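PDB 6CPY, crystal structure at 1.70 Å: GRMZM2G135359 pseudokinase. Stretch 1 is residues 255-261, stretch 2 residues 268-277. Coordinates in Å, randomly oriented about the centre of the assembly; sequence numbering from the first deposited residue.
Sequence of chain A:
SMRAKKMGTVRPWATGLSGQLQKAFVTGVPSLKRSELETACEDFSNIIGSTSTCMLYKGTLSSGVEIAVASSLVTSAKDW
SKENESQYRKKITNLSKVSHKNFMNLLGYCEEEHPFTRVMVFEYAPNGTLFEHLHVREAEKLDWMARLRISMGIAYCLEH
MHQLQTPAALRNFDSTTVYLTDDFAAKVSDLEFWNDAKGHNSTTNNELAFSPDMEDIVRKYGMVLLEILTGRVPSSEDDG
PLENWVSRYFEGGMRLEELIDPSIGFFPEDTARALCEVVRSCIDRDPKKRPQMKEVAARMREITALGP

Stretch 1, residues 255-261: RLEELID
Stretch 2, residues 268-277: PEDTARALCE

No hydrogen bond or salt bridge joins the two stretches; the contact is apolar and turns largely on one methyl group, Leu256 CD1, which lies 3.2 Å from the backbone oxygen Glu269 O, 3.6 Å from Arg273 CG and 4.2 Å from Ala272 CB. That oxygen is already engaged within its own helix, accepting from Arg273 N at 3.0 Å, so the methyl packs against a backbone carbonyl whose polarity is satisfied.

Stretch 1 is one short helical turn, residues 256-259, with Arg255 at the N-cap position (phi/psi -71/150) and Ile260 the first residue to leave helical values (-77/138). Its bonds include Glu258 N to Arg255 O, 3.0 Å, and Ile260 N to Leu256 O, 2.9 Å; Leu259 N bonds weakly to Arg255 O, 3.3 Å, and Leu256 O, 3.1 Å. Stretch 2 has Pro268 at the N-cap position (-82/122) and then regular helix (about -64/-40) from 269 to beyond 277, with i to i+4 bonds such as Ala272 N to Pro268 O, 3.1 Å, and Cys276 N to Ala272 O, 3.0 Å. The two helices are far from parallel. The CA atoms nearest across the stretches are those of Leu256 and Glu269, 7.3 Å apart.

Leu256, Leu259 and Ile260 all direct CA-to-CB toward the helix of stretch 2, where Ala272 and Cys276, one turn apart, point back. Leu256 (m, t) is buried and gives up 93 Å² of the 249 Å² covered on both sides. Ile260 (m, m) brings CD1 to 4.2 Å from Ala272 CB, so this single small methyl receives both Leu256 and Ile260. Leu259 (t, p) sets CD2 3.4 Å from the SG of Cys276 (chi1 m), a close contact between buried apolar side chains.

The exposed margin is formed by Glu269 and Arg273. Arg273 (m, t, t, chi4 92°) points CA-to-CB sideways, but its end comes nearer and runs back toward the helix start, where NH1 makes salt bridges to Glu269 OE2 at 2.5 Å and Asp270 OD1 at 3.1 Å; NH2 adds a weak hydrogen bond to Glu269 OE2 at 3.2 Å. Glu269 is extended (t, t), and its CG lies 3.7 Å from Leu256 CD1. That methyl also sits over one face of the guanidinium, which meanwhile pairs with Glu269 and Asp270.

At the exposed start of stretch 1, Arg255 (m, t, p) forms its own salt bridge, NH2 to Glu257 OE2, 2.9 Å, without touching stretch 2.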

ATOM      1  N   ARG A 255      -5.205 -13.093 -28.567  1.00 30.72           N
ATOM      2  CA  ARG A 255      -3.877 -12.588 -28.894  1.00 31.58           C
ATOM      3  C   ARG A 255      -3.418 -11.617 -27.795  1.00 30.22           C
ATOM      4  O   ARG A 255      -4.241 -10.950 -27.176  1.00 28.89           O
ATOM      5  CB  ARG A 255      -3.909 -11.861 -30.235  1.00 36.71           C
ATOM      6  CG  ARG A 255      -4.349 -12.733 -31.404  1.00 41.84           C
ATOM      7  CD  ARG A 255      -4.400 -11.938 -32.696  1.00 45.96           C
ATOM      8  NE  ARG A 255      -3.122 -11.281 -32.979  1.00 51.55           N
ATOM      9  CZ  ARG A 255      -2.023 -11.891 -33.424  1.00 54.85           C
ATOM     10  NH1 ARG A 255      -2.002 -13.206 -33.650  1.00 56.51           N
ATOM     11  NH2 ARG A 255      -0.921 -11.176 -33.641  1.00 54.96           N
ATOM     12  N   LEU A 256      -2.112 -11.533 -27.561  1.00 30.43           N
ATOM     13  CA  LEU A 256      -1.594 -10.585 -26.570  1.00 31.03           C
ATOM     14  C   LEU A 256      -1.932  -9.127 -26.904  1.00 31.92           C
ATOM     15  O   LEU A 256      -2.086  -8.315 -25.991  1.00 30.56           O
ATOM     16  CB  LEU A 256      -0.082 -10.742 -26.372  1.00 32.27           C
ATOM     17  CG  LEU A 256       0.423 -11.828 -25.421  1.00 34.93           C
ATOM     18  CD1 LEU A 256       1.940 -11.915 -25.536  1.00 36.51           C
ATOM     19  CD2 LEU A 256       0.017 -11.547 -23.986  1.00 34.93           C
ATOM     20  N   GLU A 257      -2.063  -8.789 -28.192  1.00 32.36           N
ATOM     21  CA  GLU A 257      -2.455  -7.420 -28.580  1.00 33.93           C
ATOM     22  C   GLU A 257      -3.864  -7.041 -28.108  1.00 33.10           C
ATOM     23  O   GLU A 257      -4.175  -5.857 -27.967  1.00 32.23           O
ATOM     24  CB  GLU A 257      -2.389  -7.209 -30.098  1.00 37.83           C
ATOM     25  CG  GLU A 257      -1.002  -7.328 -30.701  1.00 40.48           C
ATOM     26  CD  GLU A 257      -0.721  -8.703 -31.283  1.00 44.73           C
ATOM     27  OE1 GLU A 257      -1.191  -9.715 -30.711  1.00 41.62           O
ATOM     28  OE2 GLU A 257      -0.014  -8.765 -32.317  1.00 49.01           O
ATOM     29  N   GLU A 258      -4.725  -8.033 -27.901  1.00 30.18           N
ATOM     30  CA  GLU A 258      -6.056  -7.776 -27.371  1.00 32.19           C
ATOM     31  C   GLU A 258      -6.026  -7.668 -25.841  1.00 30.15           C
ATOM     32  O   GLU A 258      -6.812  -6.940 -25.255  1.00 31.91           O
ATOM     33  CB  GLU A 258      -7.045  -8.867 -27.823  1.00 35.76           C
ATOM     34  CG  GLU A 258      -8.451  -8.663 -27.272  1.00 38.94           C
ATOM     35  CD  GLU A 258      -9.518  -9.536 -27.915  1.00 42.81           C
ATOM     36  OE1 GLU A 258      -9.190 -10.447 -28.711  1.00 45.65           O
ATOM     37  OE2 GLU A 258     -10.711  -9.300 -27.601  1.00 46.89           O
ATOM     38  N   LEU A 259      -5.125  -8.396 -25.203  1.00 28.44           N
ATOM     39  CA  LEU A 259      -5.051  -8.431 -23.746  1.00 28.53           C
ATOM     40  C   LEU A 259      -4.359  -7.197 -23.158  1.00 28.15           C
ATOM     41  O   LEU A 259      -4.847  -6.578 -22.207  1.00 27.42           O
ATOM     42  CB  LEU A 259      -4.306  -9.683 -23.292  1.00 29.07           C
ATOM     43  CG  LEU A 259      -4.162  -9.850 -21.774  1.00 30.02           C
ATOM     44  CD1 LEU A 259      -5.475 -10.277 -21.156  1.00 31.32           C
ATOM     45  CD2 LEU A 259      -3.078 -10.844 -21.426  1.00 32.16           C
ATOM     46  N   ILE A 260      -3.215  -6.858 -23.723  1.00 26.80           N
ATOM     47  CA  ILE A 260      -2.322  -5.864 -23.108  1.00 26.02           C
ATOM     48  C   ILE A 260      -2.848  -4.440 -23.342  1.00 26.38           C
ATOM     49  O   ILE A 260      -3.311  -4.111 -24.429  1.00 26.33           O
ATOM     50  CB  ILE A 260      -0.882  -6.036 -23.635  1.00 26.27           C
ATOM     51  CG1 ILE A 260      -0.334  -7.436 -23.287  1.00 26.98           C
ATOM     52  CG2 ILE A 260       0.041  -4.956 -23.071  1.00 25.82           C
ATOM     53  CD1 ILE A 260      -0.250  -7.754 -21.800  1.00 28.20           C
ATOM     54  N   ASP A 261      -2.783  -3.609 -22.301  1.00 24.72           N
ATOM     55  CA  ASP A 261      -3.247  -2.230 -22.349  1.00 26.62           C
ATOM     56  C   ASP A 261      -2.653  -1.474 -23.543  1.00 26.51           C
ATOM     57  O   ASP A 261      -1.445  -1.334 -23.633  1.00 25.80           O
ATOM     58  CB  ASP A 261      -2.851  -1.526 -21.037  1.00 25.60           C
ATOM     59  CG  ASP A 261      -3.517  -0.169 -20.855  1.00 26.65           C
ATOM     60  OD1 ASP A 261      -4.071   0.391 -21.830  1.00 26.03           O
ATOM     61  OD2 ASP A 261      -3.455   0.336 -19.710  1.00 27.27           O
ATOM     62  N   PRO A 268       7.412  -6.090 -25.103  1.00 24.84           N
ATOM     63  CA  PRO A 268       8.028  -7.343 -25.519  1.00 25.09           C
ATOM     64  C   PRO A 268       7.082  -8.511 -25.272  1.00 25.53           C
ATOM     65  O   PRO A 268       6.633  -8.751 -24.148  1.00 24.04           O
ATOM     66  CB  PRO A 268       9.285  -7.429 -24.653  1.00 25.57           C
ATOM     67  CG  PRO A 268       8.963  -6.635 -23.426  1.00 24.97           C
ATOM     68  CD  PRO A 268       7.870  -5.669 -23.769  1.00 25.31           C
ATOM     69  N   GLU A 269       6.793  -9.222 -26.346  1.00 25.98           N
ATOM     70  CA  GLU A 269       5.729 -10.204 -26.367  1.00 27.81           C
ATOM     71  C   GLU A 269       5.942 -11.349 -25.366  1.00 25.72           C
ATOM     72  O   GLU A 269       5.034 -11.745 -24.622  1.00 26.49           O
ATOM     73  CB  GLU A 269       5.701 -10.744 -27.789  1.00 31.30           C
ATOM     74  CG  GLU A 269       4.500 -11.528 -28.150  1.00 35.80           C
ATOM     75  CD  GLU A 269       4.725 -12.241 -29.464  1.00 35.15           C
ATOM     76  OE1 GLU A 269       5.372 -11.662 -30.376  1.00 37.73           O
ATOM     77  OE2 GLU A 269       4.289 -13.387 -29.547  1.00 39.73           O
ATOM     78  N   ASP A 270       7.152 -11.872 -25.323  1.00 27.09           N
ATOM     79  CA  ASP A 270       7.409 -13.039 -24.491  1.00 27.20           C
ATOM     80  C   ASP A 270       7.508 -12.707 -23.008  1.00 26.35           C
ATOM     81  O   ASP A 270       7.165 -13.530 -22.167  1.00 25.14           O
ATOM     82  CB  ASP A 270       8.636 -13.769 -24.983  1.00 28.46           C
ATOM     83  CG  ASP A 270       8.379 -14.470 -26.314  1.00 29.99           C
ATOM     84  OD1 ASP A 270       7.225 -14.891 -26.555  1.00 32.57           O
ATOM     85  OD2 ASP A 270       9.311 -14.554 -27.116  1.00 31.31           O
ATOM     86  N   THR A 271       7.957 -11.499 -22.701  1.00 25.38           N
ATOM     87  CA  THR A 271       7.924 -11.010 -21.318  1.00 25.83           C
ATOM     88  C   THR A 271       6.490 -10.859 -20.827  1.00 25.11           C
ATOM     89  O   THR A 271       6.154 -11.248 -19.701  1.00 25.38           O
ATOM     90  CB  THR A 271       8.692  -9.686 -21.220  1.00 26.22           C
ATOM     91  OG1 THR A 271       9.985  -9.879 -21.789  1.00 26.58           O
ATOM     92  CG2 THR A 271       8.863  -9.253 -19.767  1.00 26.52           C
ATOM     93  N   ALA A 272       5.636 -10.315 -21.680  1.00 23.60           N
ATOM     94  CA  ALA A 272       4.225 -10.223 -21.360  1.00 24.17           C
ATOM     95  C   ALA A 272       3.613 -11.599 -21.100  1.00 25.33           C
ATOM     96  O   ALA A 272       2.899 -11.784 -20.112  1.00 24.46           O
ATOM     97  CB  ALA A 272       3.483  -9.485 -22.446  1.00 24.64           C
ATOM     98  N   ARG A 273       3.908 -12.575 -21.966  1.00 24.96           N
ATOM     99  CA  ARG A 273       3.435 -13.953 -21.734  1.00 25.66           C
ATOM    100  C   ARG A 273       3.830 -14.488 -20.379  1.00 25.14           C
ATOM    101  O   ARG A 273       2.998 -15.033 -19.644  1.00 25.49           O
ATOM    102  CB  ARG A 273       3.977 -14.930 -22.779  1.00 27.73           C
ATOM    103  CG  ARG A 273       3.205 -14.963 -24.052  1.00 30.21           C
ATOM    104  CD  ARG A 273       3.657 -16.096 -24.976  1.00 30.76           C
ATOM    105  NE  ARG A 273       2.791 -16.031 -26.140  1.00 31.75           N
ATOM    106  CZ  ARG A 273       3.047 -15.360 -27.253  1.00 33.23           C
ATOM    107  NH1 ARG A 273       4.207 -14.732 -27.432  1.00 33.84           N
ATOM    108  NH2 ARG A 273       2.143 -15.346 -28.219  1.00 35.56           N
ATOM    109  N   ALA A 274       5.108 -14.351 -20.057  1.00 25.03           N
ATOM    110  CA  ALA A 274       5.626 -14.878 -18.813  1.00 25.73           C
ATOM    111  C   ALA A 274       4.928 -14.195 -17.619  1.00 26.27           C
ATOM    112  O   ALA A 274       4.580 -14.854 -16.639  1.00 25.96           O
ATOM    113  CB  ALA A 274       7.134 -14.712 -18.765  1.00 26.06           C
ATOM    114  N   LEU A 275       4.698 -12.886 -17.705  1.00 26.26           N
ATOM    115  CA  LEU A 275       4.017 -12.179 -16.602  1.00 26.52           C
ATOM    116  C   LEU A 275       2.570 -12.641 -16.452  1.00 27.44           C
ATOM    117  O   LEU A 275       2.062 -12.754 -15.326  1.00 27.28           O
ATOM    118  CB  LEU A 275       4.073 -10.667 -16.800  1.00 26.54           C
ATOM    119  CG  LEU A 275       5.492 -10.105 -16.640  1.00 27.23           C
ATOM    120  CD1 LEU A 275       5.550  -8.673 -17.152  1.00 27.74           C
ATOM    121  CD2 LEU A 275       5.955 -10.174 -15.190  1.00 27.26           C
ATOM    122  N   CYS A 276       1.907 -12.923 -17.575  1.00 26.49           N
ATOM    123  CA  CYS A 276       0.540 -13.463 -17.526  1.00 28.42           C
ATOM    124  C   CYS A 276       0.478 -14.873 -16.905  1.00 28.12           C
ATOM    125  O   CYS A 276      -0.523 -15.228 -16.290  1.00 28.15           O
ATOM    126  CB  CYS A 276      -0.113 -13.443 -18.903  1.00 29.21           C
ATOM    127  SG  CYS A 276      -0.476 -11.778 -19.503  1.00 32.72           S
ATOM    128  N   GLU A 277       1.542 -15.661 -17.044  1.00 29.27           N
ATOM    129  CA  GLU A 277       1.630 -16.954 -16.342  1.00 31.69           C
ATOM    130  C   GLU A 277       1.713 -16.758 -14.825  1.00 31.86           C
ATOM    131  O   GLU A 277       1.057 -17.475 -14.065  1.00 31.31           O
ATOM    132  CB  GLU A 277       2.811 -17.782 -16.853  1.00 34.59           C
ATOM    133  CG  GLU A 277       2.631 -18.247 -18.293  1.00 37.92           C
ATOM    134  CD  GLU A 277       3.894 -18.812 -18.930  1.00 43.64           C
ATOM    135  OE1 GLU A 277       5.006 -18.577 -18.405  1.00 49.67           O
ATOM    136  OE2 GLU A 277       3.775 -19.492 -19.977  1.00 48.25           O
TER